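Local coordinates for NolR (Sinorhizobium fredii, PDB 4OMZ), which binds DNA as an ArsR-family helix-turn-helix transcription factor and regulates the expression of rhizobial nodulation and symbiosis genes, at the interface of chains A and B. Numbering follows the deposited sequence. Chains: chain A/B, NolR.

Contact 1 and contact 2 are neighbouring parts of one interface. The centres of their C-alpha atoms lie about 4 Å apart. Both use helix 10-26 of chain A and helix 29-38 of chain B, and they share A:Ala16, A:Ala20 and B:Leu32. Contact 1 adds the C-terminal helix 88-101 of chain B. Contact 2 adds the turn that leads into helix 29-38. The interface is two-fold symmetric, so each contact has a twin with the chains exchanged. Together they pack the first helix of one subunit onto the other, as expected for a dimeric ArsR-family regulator.

Contact 1: the interface of chains A and B. Residues chain A 16, 19-20, 23; chain B 26, 32, 97, 101.
A:Ala19 packs between B:Leu32 and B:Tyr101. The methyl CB of A:Ala19 lies 3.7 Å from CD1 of B:Leu32. On another side, the CE2-CZ edge and the phenol OH of B:Tyr101 rest against the same residue. B:Tyr101 CE2 is 3.8 Å from CA of A:Ala19, and the OH also comes close to that CA. The small alanine probably lets both larger groups approach the helix backbone. CD1 of B:Leu32 extends past the methyl toward the backbone N of A:Ala20, at 3.9 Å. It also faces the carbonyl oxygen of A:Ala16, one turn earlier.

One turn further on, A:Leu23 and B:Leu97 meet tip to tip. A:Leu23 CD1 and B:Leu97 CD1 are 4.0 Å apart, and the CD2 methyls form a looser second pair. The CD1 methyl of A:Leu23 also touches the backbone O of B:Met26, at 3.9 Å. In A:Leu23, CG sits opposite the carbonyl carbon (chi1 -72°), and the branch projects from helix 10-26 toward chain B.

Contacts within chain B link these side chains and probably help to position them. CD2 of B:Leu97 lies at the ring edge of B:Tyr101, in the ring plane, 4.0 Å from B:Tyr101 CE2. CD2 of B:Leu32 lies 3.8 Å from the CE methyl of B:Met26. The methyls of B:Leu97 and B:Leu32 also approach each other. The result is a largely apolar surface, with B:Tyr101 at one end.

In the fold, one side of helix 10-26 of chain A lies against helices 29-38 and 88-101 of chain B. B:Met26 closes the patch at the end of the first helix of chain B.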
loop_
_atom_site.group_PDB
_atom_site.type_symbol
_atom_site.label_atom_id
_atom_site.label_comp_id
_atom_site.label_asym_id
_atom_site.label_seq_id
_atom_site.Cartn_x
_atom_site.Cartn_y
_atom_site.Cartn_z
ATOM N N ALA A 16 3.652 -10.643 -6.935
ATOM C CA ALA A 16 2.667 -9.578 -6.895
ATOM C C ALA A 16 1.646 -9.902 -5.818
ATOM O O ALA A 16 1.162 -9.005 -5.124
ATOM C CB ALA A 16 2.002 -9.413 -8.242
ATOM N N ALA A 19 3.531 -9.119 -2.329
ATOM C CA ALA A 19 3.701 -7.681 -2.177
ATOM C C ALA A 19 2.358 -7.005 -1.911
ATOM O O ALA A 19 2.248 -6.138 -1.039
ATOM C CB ALA A 19 4.353 -7.094 -3.418
ATOM N N ALA A 20 1.335 -7.422 -2.650
ATOM C CA ALA A 20 0.008 -6.844 -2.477
ATOM C C ALA A 20 -0.578 -7.217 -1.120
ATOM O O ALA A 20 -1.360 -6.456 -0.565
ATOM C CB ALA A 20 -0.922 -7.281 -3.598
ATOM N N LEU A 23 1.185 -4.701 1.257
ATOM C CA LEU A 23 0.648 -3.360 1.034
ATOM C C LEU A 23 -0.784 -3.265 1.538
ATOM O O LEU A 23 -1.211 -2.232 2.049
ATOM C CB LEU A 23 0.678 -2.989 -0.443
ATOM C CG LEU A 23 2.034 -2.705 -1.068
ATOM C CD1 LEU A 23 1.849 -2.363 -2.534
ATOM C CD2 LEU A 23 2.698 -1.579 -0.311
ATOM N N MET B 26 -2.647 1.028 -5.159
ATOM C CA MET B 26 -1.566 0.084 -5.473
ATOM C C MET B 26 -1.673 -1.302 -4.814
ATOM O O MET B 26 -1.000 -2.243 -5.248
ATOM C CB MET B 26 -0.212 0.696 -5.117
ATOM C CG MET B 26 0.207 1.819 -6.038
ATOM S SD MET B 26 1.914 2.305 -5.748
ATOM C CE MET B 26 2.787 0.909 -6.466
ATOM N N LEU B 32 -0.470 -4.081 -9.310
ATOM C CA LEU B 32 0.980 -4.029 -9.214
ATOM C C LEU B 32 1.609 -4.476 -10.529
ATOM O O LEU B 32 2.543 -3.843 -11.014
ATOM C CB LEU B 32 1.505 -4.885 -8.061
ATOM C CG LEU B 32 1.506 -4.201 -6.690
ATOM C CD1 LEU B 32 2.198 -5.079 -5.646
ATOM C CD2 LEU B 32 2.124 -2.799 -6.748
ATOM N N LEU B 97 9.414 -1.626 -2.757
ATOM C CA LEU B 97 9.057 -3.035 -2.896
ATOM C C LEU B 97 10.201 -3.847 -3.499
ATOM O O LEU B 97 10.456 -4.984 -3.096
ATOM C CB LEU B 97 7.806 -3.182 -3.766
ATOM C CG LEU B 97 6.474 -2.664 -3.222
ATOM C CD1 LEU B 97 5.371 -2.882 -4.247
ATOM C CD2 LEU B 97 6.129 -3.335 -1.899
ATOM N N TYR B 101 11.824 -6.951 -1.445
ATOM C CA TYR B 101 11.621 -8.306 -1.952
ATOM C C TYR B 101 12.690 -8.762 -2.937
ATOM O O TYR B 101 12.688 -9.915 -3.365
ATOM C CB TYR B 101 10.252 -8.406 -2.638
ATOM C CG TYR B 101 9.072 -8.290 -1.708
ATOM C CD1 TYR B 101 8.721 -9.337 -0.875
ATOM C CD2 TYR B 101 8.312 -7.129 -1.658
ATOM C CE1 TYR B 101 7.642 -9.236 -0.014
ATOM C CE2 TYR B 101 7.230 -7.019 -0.804
ATOM C CZ TYR B 101 6.899 -8.078 0.014
ATOM O OH TYR B 101 5.823 -7.978 0.866
#

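Contact 2: the interface of chains A and B. Residues chain A 16-17, 20, 24; chain B 27-29, 32.
A:Ala16, A:Glu17 and A:Ala20 pack against B:Pro29, the first residue of helix 29-38. The apolar contacts involve several parts of the proline. The methyl CB of A:Ala20 lies 3.4 Å from B:Pro29 N, with CD of the ring next. A:Ala16 meets the CA and carbonyl side of the proline, with 3.6 Å from A:Ala16 CB to B:Pro29 O. Ring atom CB of B:Pro29 lies 3.6 Å from the backbone O of A:Ala16. A:Ala20 CB and A:Ala16 O sit over one and the same face of the ring. The rigid ring thus fits along one turn of helix 10-26, against two alanines that probably keep the surface low.

The acidic side chain of A:Glu17 crosses the proline obliquely. Its chain bends at chi2 (-74°), which brings the carboxylate to the CB-CG edge of the ring. A:Glu17 OE2 lies 3.6 Å from CG of B:Pro29, and CD lies near the same carbon. This is a van der Waals contact, with the proline carbons flanking one side of the carboxylate.

Further along the helix, A:Ser24 packs on B:Ala27, in the turn before B:Pro29. The methyl CB of B:Ala27 lies 4.0 Å from CA of A:Ser24. B:Asn28 adds slight backbone contact with the A:Ala20 methyl.

Among polar atoms, A:Ser24 OG approaches B:Ala27 O to 3.3 Å. Within chain A, the same hydroxyl donates a hydrogen bond to the carbonyl of A:Ala20, one turn back in the helix. This fixes the rotation of the serine, with OG beside its own backbone N (chi1 -73°). The bond from A:Ser24 OG to A:Ala20 O is 2.6 Å long, and the donor is tilted 29° from the carbonyl plane.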
loop_
_atom_site.group_PDB
_atom_site.type_symbol
_atom_site.label_atom_id
_atom_site.label_comp_id
_atom_site.label_asym_id
_atom_site.label_seq_id
_atom_site.Cartn_x
_atom_site.Cartn_y
_atom_site.Cartn_z
ATOM N N ALA A 16 3.652 -10.643 -6.935
ATOM C CA ALA A 16 2.667 -9.578 -6.895
ATOM C C ALA A 16 1.646 -9.902 -5.818
ATOM O O ALA A 16 1.162 -9.005 -5.124
ATOM C CB ALA A 16 2.002 -9.413 -8.242
ATOM N N GLU A 17 1.332 -11.188 -5.656
ATOM C CA GLU A 17 0.397 -11.538 -4.592
ATOM C C GLU A 17 0.981 -11.276 -3.200
ATOM O O GLU A 17 0.300 -10.723 -2.325
ATOM C CB GLU A 17 -0.035 -13.000 -4.696
ATOM C CG GLU A 17 -1.287 -13.206 -5.525
ATOM C CD GLU A 17 -2.553 -12.768 -4.793
ATOM O OE1 GLU A 17 -2.471 -12.429 -3.590
ATOM O OE2 GLU A 17 -3.630 -12.752 -5.426
ATOM N N ALA A 20 1.335 -7.422 -2.650
ATOM C CA ALA A 20 0.008 -6.844 -2.477
ATOM C C ALA A 20 -0.578 -7.217 -1.120
ATOM O O ALA A 20 -1.360 -6.456 -0.565
ATOM C CB ALA A 20 -0.922 -7.281 -3.598
ATOM N N SER A 24 -1.516 -4.363 1.389
ATOM C CA SER A 24 -2.892 -4.429 1.847
ATOM C C SER A 24 -2.922 -4.265 3.350
ATOM O O SER A 24 -3.820 -3.615 3.885
ATOM C CB SER A 24 -3.543 -5.751 1.447
ATOM O OG SER A 24 -3.811 -5.770 0.056
ATOM N N ALA B 27 -2.492 -1.435 -3.771
ATOM C CA ALA B 27 -2.503 -2.670 -2.976
ATOM C C ALA B 27 -3.354 -3.786 -3.595
ATOM O O ALA B 27 -4.228 -4.356 -2.942
ATOM C CB ALA B 27 -2.977 -2.376 -1.559
ATOM N N ASN B 28 -3.066 -4.104 -4.850
ATOM C CA ASN B 28 -3.710 -5.200 -5.558
ATOM C C ASN B 28 -2.686 -5.853 -6.485
ATOM O O ASN B 28 -1.923 -5.153 -7.157
ATOM C CB ASN B 28 -4.925 -4.692 -6.343
ATOM C CG ASN B 28 -5.612 -5.787 -7.143
ATOM O OD1 ASN B 28 -5.256 -6.048 -8.291
ATOM N ND2 ASN B 28 -6.611 -6.425 -6.541
ATOM N N PRO B 29 -2.646 -7.196 -6.516
ATOM C CA PRO B 29 -1.602 -7.879 -7.295
ATOM C C PRO B 29 -1.664 -7.533 -8.780
ATOM O O PRO B 29 -0.631 -7.300 -9.428
ATOM C CB PRO B 29 -1.901 -9.365 -7.065
ATOM C CG PRO B 29 -3.329 -9.413 -6.596
ATOM C CD PRO B 29 -3.561 -8.140 -5.850
ATOM N N LEU B 32 -0.470 -4.081 -9.310
ATOM C CA LEU B 32 0.980 -4.029 -9.214
ATOM C C LEU B 32 1.609 -4.476 -10.529
ATOM O O LEU B 32 2.543 -3.843 -11.014
ATOM C CB LEU B 32 1.505 -4.885 -8.061
ATOM C CG LEU B 32 1.506 -4.201 -6.690
ATOM C CD1 LEU B 32 2.198 -5.079 -5.646
ATOM C CD2 LEU B 32 2.124 -2.799 -6.748
#